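Local coordinates for protein phiAB6 tailspike (Unidentified phage, PDB 5JS4) that probably fragments the exopolysaccharide of Acinetobacter baumannii, as the trimeric, beta-helical tailspike of a bacteriophage, at residues V200-V204 with V205-S209; I234-S237 with V238-N242; L243-V246 with D247-G250; C267-A270 with L271-Q274; D510-P513 with T514-G518. One frame throughout, in Å; residues are numbered along the deposited sequence.

Contact 1. Residues V200-V204 with V205-S209; sequences VRSTV and VNNTS
Ser202 and Asn207 meet side chain to side chain across the loop that leaves strand 199-202. The carboxamide of Asn207 is folded back toward the strand, its CG anti to the backbone N (chi1 -161°), and the serine oxygen lies almost in the amide plane. Asn207 ND2 donates to Ser202 OG at 3.0 Å, with an N-H...O angle of 164°. The hydroxyl in turn donates to Val204 O, 2.8 Å from Ser202 OG, on a lone pair in the carbonyl plane, so it is donor and acceptor at once. The Val204 and Asn207 side chains cross at a slant, with Val204 CG2 3.6 Å from Asn207 ND2. At the other end of the same amide, Asn207 OD1 accepts in its carbonyl plane from Ser209 N at 3.0 Å, which makes an Asx turn, and from Ser209 OG at 2.7 Å. Trp218 of strand 218-220 touches both Ser202 and Asn207. A chain of hydrogen bonds thus runs from Val204 O through Ser202 OG and the Asn207 amide to Ser209, whose OG also bonds to Thr216 O: the buried Ser202 and Asn207 side chains are satisfied, and an acceptor at one end of the amide with two donors at the other fixes its rotation.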
loop_
_atom_site.group_PDB
_atom_site.type_symbol
_atom_site.label_atom_id
_atom_site.label_comp_id
_atom_site.label_asym_id
_atom_site.label_seq_id
_atom_site.Cartn_x
_atom_site.Cartn_y
_atom_site.Cartn_z
ATOM N N VAL A 200 -58.817 -18.476 -29.193
ATOM C CA VAL A 200 -58.620 -17.123 -29.699
ATOM C C VAL A 200 -59.875 -16.298 -29.447
ATOM O O VAL A 200 -60.986 -16.828 -29.400
ATOM C CB VAL A 200 -58.243 -17.092 -31.200
ATOM C CG1 VAL A 200 -56.830 -17.621 -31.400
ATOM C CG2 VAL A 200 -59.239 -17.869 -32.053
ATOM N N ARG A 201 -59.667 -14.998 -29.284
ATOM C CA ARG A 201 -60.713 -14.041 -28.970
ATOM C C ARG A 201 -60.755 -13.012 -30.091
ATOM O O ARG A 201 -59.717 -12.478 -30.473
ATOM C CB ARG A 201 -60.371 -13.373 -27.641
ATOM C CG ARG A 201 -61.144 -12.117 -27.287
ATOM C CD ARG A 201 -60.592 -11.569 -25.985
ATOM N NE ARG A 201 -61.184 -10.296 -25.601
ATOM C CZ ARG A 201 -61.003 -9.708 -24.419
ATOM N NH1 ARG A 201 -60.239 -10.274 -23.488
ATOM N NH2 ARG A 201 -61.586 -8.543 -24.165
ATOM N N SER A 202 -61.943 -12.737 -30.617
ATOM C CA SER A 202 -62.086 -11.720 -31.655
ATOM C C SER A 202 -61.952 -10.326 -31.057
ATOM O O SER A 202 -62.580 -10.014 -30.045
ATOM C CB SER A 202 -63.430 -11.837 -32.361
ATOM O OG SER A 202 -63.538 -10.838 -33.364
ATOM N N THR A 203 -61.136 -9.494 -31.698
ATOM C CA THR A 203 -60.927 -8.116 -31.259
ATOM C C THR A 203 -61.678 -7.119 -32.143
ATOM O O THR A 203 -61.578 -5.906 -31.935
ATOM C CB THR A 203 -59.427 -7.763 -31.250
ATOM O OG1 THR A 203 -58.884 -7.901 -32.569
ATOM C CG2 THR A 203 -58.668 -8.676 -30.294
ATOM N N VAL A 204 -62.433 -7.631 -33.116
ATOM C CA VAL A 204 -63.187 -6.787 -34.045
ATOM C C VAL A 204 -64.617 -7.290 -34.231
ATOM O O VAL A 204 -64.905 -8.473 -34.040
ATOM C CB VAL A 204 -62.497 -6.698 -35.425
ATOM C CG1 VAL A 204 -61.128 -6.047 -35.293
ATOM C CG2 VAL A 204 -62.375 -8.069 -36.077
ATOM N N VAL A 205 -65.505 -6.374 -34.610
ATOM C CA VAL A 205 -66.885 -6.719 -34.952
ATOM C C VAL A 205 -66.916 -7.404 -36.314
ATOM O O VAL A 205 -65.987 -7.257 -37.105
ATOM C CB VAL A 205 -67.810 -5.476 -34.985
ATOM C CG1 VAL A 205 -67.774 -4.744 -33.651
ATOM C CG2 VAL A 205 -67.438 -4.532 -36.127
ATOM N N ASN A 206 -67.986 -8.151 -36.580
ATOM C CA ASN A 206 -68.202 -8.781 -37.887
ATOM C C ASN A 206 -67.007 -9.595 -38.374
ATOM O O ASN A 206 -66.638 -9.524 -39.546
ATOM C CB ASN A 206 -68.555 -7.723 -38.946
ATOM C CG ASN A 206 -69.805 -6.936 -38.608
ATOM O OD1 ASN A 206 -69.828 -5.709 -38.735
ATOM N ND2 ASN A 206 -70.855 -7.632 -38.191
ATOM N N ASN A 207 -66.403 -10.372 -37.480
ATOM C CA ASN A 207 -65.194 -11.112 -37.828
ATOM C C ASN A 207 -65.521 -12.372 -38.627
ATOM O O ASN A 207 -66.205 -13.272 -38.136
ATOM C CB ASN A 207 -64.396 -11.456 -36.568
ATOM C CG ASN A 207 -62.949 -11.805 -36.863
ATOM O OD1 ASN A 207 -62.604 -12.224 -37.971
ATOM N ND2 ASN A 207 -62.091 -11.639 -35.865
ATOM N N THR A 208 -65.037 -12.420 -39.867
ATOM C CA THR A 208 -65.237 -13.574 -40.740
ATOM C C THR A 208 -63.907 -14.154 -41.225
ATOM O O THR A 208 -63.878 -14.935 -42.176
ATOM C CB THR A 208 -66.110 -13.198 -41.953
ATOM O OG1 THR A 208 -65.469 -12.158 -42.700
ATOM C CG2 THR A 208 -67.483 -12.718 -41.499
ATOM N N SER A 209 -62.811 -13.771 -40.569
ATOM C CA SER A 209 -61.482 -14.247 -40.935
ATOM C C SER A 209 -61.156 -15.517 -40.156
ATOM O O SER A 209 -61.452 -15.622 -38.967
ATOM C CB SER A 209 -60.428 -13.174 -40.655
ATOM O OG SER A 209 -60.350 -12.882 -39.271
#

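Contact 2. Residues I234-S237 with V238-N242; sequences ITQS and VINGN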
loop_
_atom_site.group_PDB
_atom_site.type_symbol
_atom_site.label_atom_id
_atom_site.label_comp_id
_atom_site.label_asym_id
_atom_site.label_seq_id
_atom_site.Cartn_x
_atom_site.Cartn_y
_atom_site.Cartn_z
ATOM N N ILE A 234 -50.550 -3.815 -15.761
ATOM C CA ILE A 234 -49.710 -4.035 -16.932
ATOM C C ILE A 234 -49.767 -5.510 -17.287
ATOM O O ILE A 234 -50.137 -6.342 -16.455
ATOM C CB ILE A 234 -48.241 -3.630 -16.686
ATOM C CG1 ILE A 234 -47.600 -4.547 -15.634
ATOM C CG2 ILE A 234 -48.158 -2.158 -16.297
ATOM C CD1 ILE A 234 -46.167 -4.211 -15.299
ATOM N N THR A 235 -49.393 -5.831 -18.518
ATOM C CA THR A 235 -49.384 -7.218 -18.962
ATOM C C THR A 235 -48.188 -7.975 -18.401
ATOM O O THR A 235 -47.150 -7.387 -18.082
ATOM C CB THR A 235 -49.329 -7.333 -20.494
ATOM O OG1 THR A 235 -48.123 -6.727 -20.973
ATOM C CG2 THR A 235 -50.539 -6.667 -21.131
ATOM N N GLN A 236 -48.335 -9.290 -18.301
ATOM C CA GLN A 236 -47.217 -10.154 -17.946
ATOM C C GLN A 236 -46.078 -10.020 -18.964
ATOM O O GLN A 236 -44.907 -10.171 -18.611
ATOM C CB GLN A 236 -47.680 -11.609 -17.843
ATOM C CG GLN A 236 -46.613 -12.572 -17.340
ATOM C CD GLN A 236 -46.191 -12.270 -15.915
ATOM O OE1 GLN A 236 -47.032 -11.997 -15.061
ATOM N NE2 GLN A 236 -44.888 -12.310 -15.653
ATOM N N SER A 237 -46.423 -9.726 -20.219
ATOM C CA SER A 237 -45.421 -9.478 -21.257
ATOM C C SER A 237 -44.417 -8.406 -20.827
ATOM O O SER A 237 -43.212 -8.570 -21.008
ATOM C CB SER A 237 -46.091 -9.065 -22.571
ATOM O OG SER A 237 -45.129 -8.925 -23.601
ATOM N N VAL A 238 -44.918 -7.314 -20.252
ATOM C CA VAL A 238 -44.057 -6.229 -19.772
ATOM C C VAL A 238 -43.185 -6.699 -18.608
ATOM O O VAL A 238 -41.981 -6.434 -18.575
ATOM C CB VAL A 238 -44.879 -4.989 -19.355
ATOM C CG1 VAL A 238 -43.993 -3.939 -18.693
ATOM C CG2 VAL A 238 -45.575 -4.388 -20.566
ATOM N N ILE A 239 -43.792 -7.406 -17.658
ATOM C CA ILE A 239 -43.056 -7.922 -16.506
ATOM C C ILE A 239 -41.940 -8.876 -16.952
ATOM O O ILE A 239 -40.860 -8.894 -16.357
ATOM C CB ILE A 239 -44.009 -8.590 -15.488
ATOM C CG1 ILE A 239 -44.890 -7.516 -14.836
ATOM C CG2 ILE A 239 -43.233 -9.351 -14.419
ATOM C CD1 ILE A 239 -46.013 -8.056 -13.975
ATOM N N ASN A 240 -42.187 -9.634 -18.020
ATOM C CA ASN A 240 -41.178 -10.540 -18.582
ATOM C C ASN A 240 -40.000 -9.821 -19.252
ATOM O O ASN A 240 -39.059 -10.467 -19.713
ATOM C CB ASN A 240 -41.824 -11.507 -19.582
ATOM C CG ASN A 240 -42.693 -12.558 -18.914
ATOM O OD1 ASN A 240 -42.708 -12.700 -17.688
ATOM N ND2 ASN A 240 -43.423 -13.312 -19.729
ATOM N N GLY A 241 -40.059 -8.493 -19.323
ATOM C CA GLY A 241 -38.922 -7.692 -19.765
ATOM C C GLY A 241 -37.987 -7.281 -18.638
ATOM O O GLY A 241 -36.969 -6.640 -18.889
ATOM N N ASN A 242 -38.316 -7.641 -17.396
ATOM C CA ASN A 242 -37.475 -7.277 -16.249
ATOM C C ASN A 242 -36.131 -7.997 -16.244
ATOM O O ASN A 242 -35.102 -7.388 -15.960
ATOM C CB ASN A 242 -38.195 -7.556 -14.920
ATOM C CG ASN A 242 -39.317 -6.571 -14.614
ATOM O OD1 ASN A 242 -40.139 -6.831 -13.730
ATOM N ND2 ASN A 242 -39.350 -5.438 -15.301
#
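Asn240 N donates to Gln236 O at 2.8 Å, the shortest hydrogen bond between 234-237 and 238-242 and a full helical turn of the short helix 236-239. The side chains of the same two residues repeat the link. The Gln236 chain, bent at chi2 (64°), swings its amide over to Asn240, and Gln236 NE2 donates to Asn240 OD1 at 3.0 Å. This bond is nearly straight and lies in the glutamine amide plane, yet the donor stands above the asparagine carbonyl plane; the two amides are turned 56° apart. Gln236 OE1 takes Asn240 ND2 of the second subunit, and Asn240 ND2 gives to Gln236 OE1 of the third, so amides of all three chains join in a polar ring. Thr235 holds the N-cap, its OG1 accepting a weak bond from Val238 N at 3.3 Å. On the apolar side Ile234 crosses its partners at about a right angle, Ile234 CD1 lying 3.6 Å from Ile239 CG1 and 4.0 Å from Val238 CG1. The helix follows directly on strand 234-235, which pairs antiparallel with strand 228-229, while Val224 packs against Gln236, Ser237 and Asn240.

Contact 3. Residues L243-V246 with D247-G250; sequences LITV and DNFG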
loop_
_atom_site.group_PDB
_atom_site.type_symbol
_atom_site.label_atom_id
_atom_site.label_comp_id
_atom_site.label_asym_id
_atom_site.label_seq_id
_atom_site.Cartn_x
_atom_site.Cartn_y
_atom_site.Cartn_z
ATOM N N LEU A 243 -36.153 -9.290 -16.548
ATOM C CA LEU A 243 -34.944 -10.107 -16.595
ATOM C C LEU A 243 -35.071 -11.113 -17.730
ATOM O O LEU A 243 -36.018 -11.900 -17.761
ATOM C CB LEU A 243 -34.736 -10.832 -15.260
ATOM C CG LEU A 243 -33.606 -11.866 -15.177
ATOM C CD1 LEU A 243 -32.243 -11.226 -15.381
ATOM C CD2 LEU A 243 -33.661 -12.586 -13.840
ATOM N N ILE A 244 -34.119 -11.066 -18.660
ATOM C CA ILE A 244 -34.069 -11.975 -19.799
ATOM C C ILE A 244 -32.753 -12.746 -19.716
ATOM O O ILE A 244 -31.702 -12.156 -19.481
ATOM C CB ILE A 244 -34.151 -11.204 -21.137
ATOM C CG1 ILE A 244 -35.411 -10.334 -21.174
ATOM C CG2 ILE A 244 -34.154 -12.166 -22.316
ATOM C CD1 ILE A 244 -35.386 -9.254 -22.232
ATOM N N THR A 245 -32.819 -14.064 -19.891
ATOM C CA THR A 245 -31.634 -14.924 -19.836
ATOM C C THR A 245 -31.570 -15.804 -21.078
ATOM O O THR A 245 -32.464 -15.770 -21.922
ATOM C CB THR A 245 -31.628 -15.841 -18.590
ATOM O OG1 THR A 245 -32.498 -16.958 -18.803
ATOM C CG2 THR A 245 -32.055 -15.087 -17.333
ATOM N N VAL A 246 -30.516 -16.607 -21.174
ATOM C CA VAL A 246 -30.397 -17.571 -22.267
ATOM C C VAL A 246 -31.550 -18.584 -22.280
ATOM O O VAL A 246 -31.873 -19.135 -23.331
ATOM C CB VAL A 246 -29.034 -18.305 -22.264
ATOM C CG1 VAL A 246 -27.906 -17.321 -22.555
ATOM C CG2 VAL A 246 -28.792 -19.046 -20.952
ATOM N N ASP A 247 -32.175 -18.815 -21.126
ATOM C CA ASP A 247 -33.348 -19.696 -21.048
ATOM C C ASP A 247 -34.495 -19.204 -21.930
ATOM O O ASP A 247 -35.258 -20.012 -22.462
ATOM C CB ASP A 247 -33.839 -19.842 -19.605
ATOM C CG ASP A 247 -32.825 -20.514 -18.698
ATOM O OD1 ASP A 247 -31.715 -20.854 -19.166
ATOM O OD2 ASP A 247 -33.142 -20.703 -17.507
ATOM N N ASN A 248 -34.605 -17.885 -22.099
ATOM C CA ASN A 248 -35.628 -17.299 -22.970
ATOM C C ASN A 248 -35.465 -17.742 -24.417
ATOM O O ASN A 248 -36.429 -17.744 -25.173
ATOM C CB ASN A 248 -35.602 -15.766 -22.943
ATOM C CG ASN A 248 -36.240 -15.183 -21.701
ATOM O OD1 ASN A 248 -37.328 -14.609 -21.752
ATOM N ND2 ASN A 248 -35.556 -15.294 -20.590
ATOM N N PHE A 249 -34.239 -18.106 -24.789
ATOM C CA PHE A 249 -33.903 -18.472 -26.159
ATOM C C PHE A 249 -33.677 -19.972 -26.330
ATOM O O PHE A 249 -33.085 -20.413 -27.317
ATOM C CB PHE A 249 -32.690 -17.654 -26.603
ATOM C CG PHE A 249 -32.966 -16.184 -26.630
ATOM C CD1 PHE A 249 -32.811 -15.412 -25.486
ATOM C CD2 PHE A 249 -33.446 -15.583 -27.782
ATOM C CE1 PHE A 249 -33.099 -14.059 -25.503
ATOM C CE2 PHE A 249 -33.739 -14.232 -27.806
ATOM C CZ PHE A 249 -33.563 -13.468 -26.665
ATOM N N GLY A 250 -34.168 -20.751 -25.369
ATOM C CA GLY A 250 -34.194 -22.205 -25.486
ATOM C C GLY A 250 -33.016 -22.953 -24.891
ATOM O O GLY A 250 -32.868 -24.151 -25.130
#
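Thr245 OG1 accepts from Asp247 N at 3.0 Å, an ST turn at the entry to a 3-10 turn. Its position between the backbone N and the carbonyl carbon (chi1 79°) carries Thr245 OG1 forward over the next peptide and within 3.3 Å of Asp247 CB. Two backbone bonds wind the turn: Asn248 N to Thr245 O and Phe249 N to Val246 O, each 3.0 Å. The Phe249 ring folds back against residues 244-245. Thr245 O sits at its edge, near the ring plane, 3.6 Å from Phe249 CD1, and Ile244 CG2 approaches obliquely to 3.9 Å from Phe249 CE1. The same methyl, Ile244 CG2, rests 3.7 Å from Asn248 CG, the isoleucine and asparagine side chains crossing at about a right angle, so one methyl touches both Asn248 and Phe249.

The second shell comes partly from other chains. Thr245 OG1 is also hydrogen-bonded to Asn242 OD1 of the third subunit, and Phe249 meets Tyr232 of that subunit edge-to-face while its own chain sets Tyr266 against it, planes about 70° apart. Asp247 OD1 is held by Tyr284 OH. Gly250 turns the chain with a positive phi (94°) as it heads for helix 260-268. Phe249 and Gly250 open a sequence resembling the Phe-Gly-Ala-Lys-Gly-Asp-Gly motif often found at the N-terminal end of pectate lyase-like beta-helices, where the chain enters the solenoid.

Contact 4. Residues C267-A270 with L271-Q274; sequences CDSA and LTGQ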
loop_
_atom_site.group_PDB
_atom_site.type_symbol
_atom_site.label_atom_id
_atom_site.label_comp_id
_atom_site.label_asym_id
_atom_site.label_seq_id
_atom_site.Cartn_x
_atom_site.Cartn_y
_atom_site.Cartn_z
ATOM N N CYS A 267 -27.586 -13.155 -27.946
ATOM C CA CYS A 267 -26.689 -12.061 -28.320
ATOM C C CYS A 267 -27.111 -11.358 -29.610
ATOM O O CYS A 267 -26.772 -10.195 -29.818
ATOM C CB CYS A 267 -25.252 -12.567 -28.437
ATOM S SG CYS A 267 -24.590 -13.182 -26.873
ATOM N N ASP A 268 -27.846 -12.067 -30.468
ATOM C CA ASP A 268 -28.351 -11.501 -31.722
ATOM C C ASP A 268 -29.710 -10.814 -31.562
ATOM O O ASP A 268 -30.162 -10.116 -32.471
ATOM C CB ASP A 268 -28.473 -12.598 -32.785
ATOM C CG ASP A 268 -27.133 -13.191 -33.184
ATOM O OD1 ASP A 268 -26.074 -12.655 -32.793
ATOM O OD2 ASP A 268 -27.145 -14.207 -33.905
ATOM N N SER A 269 -30.355 -11.007 -30.411
ATOM C CA SER A 269 -31.711 -10.508 -30.184
ATOM C C SER A 269 -31.769 -9.000 -29.974
ATOM O O SER A 269 -30.889 -8.418 -29.344
ATOM C CB SER A 269 -32.333 -11.198 -28.964
ATOM O OG SER A 269 -33.581 -10.614 -28.631
ATOM N N ALA A 270 -32.838 -8.389 -30.478
ATOM C CA ALA A 270 -33.126 -6.969 -30.263
ATOM C C ALA A 270 -33.638 -6.666 -28.854
ATOM O O ALA A 270 -33.743 -5.503 -28.470
ATOM C CB ALA A 270 -34.156 -6.500 -31.276
ATOM N N LEU A 271 -33.970 -7.707 -28.097
ATOM C CA LEU A 271 -34.650 -7.544 -26.814
ATOM C C LEU A 271 -33.703 -7.527 -25.619
ATOM O O LEU A 271 -34.095 -7.109 -24.531
ATOM C CB LEU A 271 -35.659 -8.674 -26.620
ATOM C CG LEU A 271 -36.694 -8.828 -27.739
ATOM C CD1 LEU A 271 -37.289 -10.225 -27.722
ATOM C CD2 LEU A 271 -37.775 -7.765 -27.621
ATOM N N THR A 272 -32.470 -7.989 -25.813
ATOM C CA THR A 272 -31.540 -8.183 -24.702
ATOM C C THR A 272 -30.665 -6.954 -24.439
ATOM O O THR A 272 -30.386 -6.163 -25.344
ATOM C CB THR A 272 -30.658 -9.419 -24.945
ATOM O OG1 THR A 272 -30.060 -9.326 -26.242
ATOM C CG2 THR A 272 -31.490 -10.695 -24.871
ATOM N N GLY A 273 -30.234 -6.808 -23.188
ATOM C CA GLY A 273 -29.490 -5.629 -22.748
ATOM C C GLY A 273 -27.984 -5.738 -22.897
ATOM O O GLY A 273 -27.480 -6.445 -23.773
ATOM N N GLN A 274 -27.267 -5.028 -22.029
ATOM C CA GLN A 274 -25.807 -4.945 -22.097
ATOM C C GLN A 274 -25.111 -6.290 -21.939
ATOM O O GLN A 274 -24.075 -6.518 -22.556
ATOM C CB GLN A 274 -25.266 -4.008 -21.013
ATOM C CG GLN A 274 -25.508 -2.527 -21.256
ATOM C CD GLN A 274 -24.613 -1.646 -20.398
ATOM O OE1 GLN A 274 -23.584 -2.094 -19.883
ATOM N NE2 GLN A 274 -24.992 -0.385 -20.255
HETATM O O HOH W 1 -30.044 -6.239 -28.045
#
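Side chain to backbone, Ser269 OG accepts from Leu271 N at 3.0 Å in a bond close to straight (165°), closing an ST turn. The serine oxygen lies anti to its own nitrogen (chi1 173°), which turns it along the chain toward the second amide ahead. Thr272 OG1, set between its backbone N and carbonyl carbon, stands 3.3 Å from Ser269 O, but its hydrogen bond goes to Tyr266 O, back in the helix.

Through water, Ser269 O and Thr272 O are joined by one molecule that lies 2.7 Å from each oxygen. More acceptors surround this water than it has protons, so the two links need not both be made at once. The turn follows helix 260-268, which packs beside the N-terminal end of the beta-helix; the chain goes on into strand 275-277, the start of its parallel strands. The Lys295 ammonium hydrogen-bonds to Gly273 O just past the turn.

By van der Waals contact, Leu271 packs on the serine hydroxyl, Leu271 CB 3.5 Å and Leu271 CD1 3.8 Å from Ser269 OG, and also on Thr231 of the third subunit. The Thr272 methyl CG2 packs against Ile244 and Phe249 of the same chain. Farther along, Gln274 NE2 hydrogen-bonds to Gly313 O and Thr341 OG1 of the second subunit.

Contact 5. Residues D510-P513 with T514-G518; sequences DSLP and TNNYG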
loop_
_atom_site.group_PDB
_atom_site.type_symbol
_atom_site.label_atom_id
_atom_site.label_comp_id
_atom_site.label_asym_id
_atom_site.label_seq_id
_atom_site.Cartn_x
_atom_site.Cartn_y
_atom_site.Cartn_z
ATOM N N ASP A 510 21.249 -8.623 -3.281
ATOM C CA ASP A 510 22.374 -7.805 -3.707
ATOM C C ASP A 510 22.083 -7.214 -5.082
ATOM O O ASP A 510 21.408 -7.830 -5.910
ATOM C CB ASP A 510 23.660 -8.633 -3.743
ATOM C CG ASP A 510 24.916 -7.779 -3.824
ATOM O OD1 ASP A 510 24.851 -6.544 -3.614
ATOM O OD2 ASP A 510 25.984 -8.363 -4.089
ATOM N N SER A 511 22.569 -6.001 -5.306
ATOM C CA SER A 511 22.403 -5.345 -6.591
ATOM C C SER A 511 23.391 -5.895 -7.614
ATOM O O SER A 511 24.457 -6.403 -7.258
ATOM C CB SER A 511 22.608 -3.844 -6.440
ATOM O OG SER A 511 23.884 -3.584 -5.897
ATOM N N LEU A 512 23.005 -5.784 -8.880
ATOM C CA LEU A 512 23.849 -6.101 -10.023
ATOM C C LEU A 512 24.278 -4.788 -10.664
ATOM O O LEU A 512 23.648 -3.757 -10.435
ATOM C CB LEU A 512 23.049 -6.912 -11.040
ATOM C CG LEU A 512 22.387 -8.191 -10.538
ATOM C CD1 LEU A 512 21.415 -8.718 -11.585
ATOM C CD2 LEU A 512 23.433 -9.234 -10.186
ATOM N N PRO A 513 25.337 -4.813 -11.492
ATOM C CA PRO A 513 25.710 -3.584 -12.201
ATOM C C PRO A 513 24.658 -3.126 -13.216
ATOM O O PRO A 513 24.613 -1.947 -13.565
ATOM C CB PRO A 513 27.019 -3.957 -12.914
ATOM C CG PRO A 513 27.097 -5.438 -12.881
ATOM C CD PRO A 513 26.303 -5.904 -11.705
ATOM N N THR A 514 23.833 -4.059 -13.684
ATOM C CA THR A 514 22.769 -3.755 -14.632
ATOM C C THR A 514 21.714 -4.860 -14.552
ATOM O O THR A 514 21.958 -5.911 -13.960
ATOM C CB THR A 514 23.333 -3.609 -16.067
ATOM O OG1 THR A 514 22.373 -2.960 -16.910
ATOM C CG2 THR A 514 23.721 -4.963 -16.657
ATOM N N ASN A 515 20.544 -4.614 -15.139
ATOM C CA ASN A 515 19.433 -5.574 -15.135
ATOM C C ASN A 515 18.876 -5.901 -13.748
ATOM O O ASN A 515 18.373 -7.000 -13.522
ATOM C CB ASN A 515 19.816 -6.879 -15.865
ATOM C CG ASN A 515 19.866 -6.719 -17.370
ATOM O OD1 ASN A 515 19.113 -5.936 -17.947
ATOM N ND2 ASN A 515 20.747 -7.477 -18.020
ATOM N N ASN A 516 18.951 -4.955 -12.817
ATOM C CA ASN A 516 18.195 -5.091 -11.575
ATOM C C ASN A 516 16.717 -4.940 -11.877
ATOM O O ASN A 516 16.339 -4.266 -12.838
ATOM C CB ASN A 516 18.587 -4.025 -10.558
ATOM C CG ASN A 516 20.034 -4.120 -10.139
ATOM O OD1 ASN A 516 20.466 -5.131 -9.581
ATOM N ND2 ASN A 516 20.794 -3.064 -10.393
ATOM N N TYR A 517 15.885 -5.573 -11.063
ATOM C CA TYR A 517 14.457 -5.287 -11.081
ATOM C C TYR A 517 14.287 -3.978 -10.319
ATOM O O TYR A 517 14.270 -3.952 -9.087
ATOM C CB TYR A 517 13.650 -6.423 -10.452
ATOM C CG TYR A 517 13.408 -7.611 -11.371
ATOM C CD1 TYR A 517 14.374 -8.031 -12.287
ATOM C CD2 TYR A 517 12.219 -8.330 -11.301
ATOM C CE1 TYR A 517 14.151 -9.119 -13.114
ATOM C CE2 TYR A 517 11.993 -9.420 -12.122
ATOM C CZ TYR A 517 12.960 -9.809 -13.026
ATOM O OH TYR A 517 12.745 -10.895 -13.844
ATOM N N GLY A 518 14.204 -2.888 -11.070
ATOM C CA GLY A 518 14.241 -1.550 -10.506
ATOM C C GLY A 518 12.982 -1.171 -9.760
ATOM O O GLY A 518 11.864 -1.389 -10.241
HETATM O O HOH W 2 19.374 -6.949 -7.848
#
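With chi1 at -62° and chi2 at -61°, Asn516 curls its amide back over the turn to face the backbone of Leu512. Its two ends then grip both polar atoms of that residue. Asn516 OD1 accepts from Leu512 N at 2.7 Å, almost straight at 170° and on a lone pair in the carbonyl plane. Asn516 ND2 returns a bond to Leu512 O at 2.9 Å; this second bond is less well aligned, the donor tilted from the leucine carbonyl plane and the oxygen from the amide plane. This two-point hold fixes the rotation of the amide and leaves little doubt which end is nitrogen.

A water adds a third link, giving protons to Asn516 OD1 at 2.7 Å and to Asp510 O at 2.9 Å. The asparagine oxygen therefore takes two donors, and the buried side chain ties down residues from Asp510 to Leu512. Leu512 itself points toward the returning chain: Leu512 CB comes to 3.3 Å from Thr514 O and Leu512 CD1 to 3.7 Å from the same oxygen, while Asn515, with positive phi, takes part in the turn.

Asn516 ND2 also hydrogen-bonds to Asn531 O, which places Asn516 behind a residue of the malonic acid pocket formed by Asn531, Ala532, Gly533 and Tyr487, probably as a second-shell group. The loop lies between strands 501-502 and 519-523; it is fastened on one side to the connection between strands 526-530 and 537-541 and, through Tyr517 and Gly518, to strands 478-480, 486-487 and 489-491.

From the N terminus the five contacts run strictly in series; none nests in or crosses another. Contact 1 shapes the first part of the loop between strands 199-202 and 218-220 of the small antiparallel sheet, its nearest atoms about 11 Å from those of contact 2. Contact 2 winds the short helix 236-239, and contact 3 follows it directly in sequence as the chain enters the beta-helix. Contact 4 follows helix 260-268 and comes back against contact 3: Phe249 CZ lies 3.5 Å from Ser269 CB, and Ile244 CD1 3.4 Å from Leu271 O. All five reach other subunits. Contact 5, its centre about 53 Å from the centre of contact 4, shapes a loop late in the solenoid.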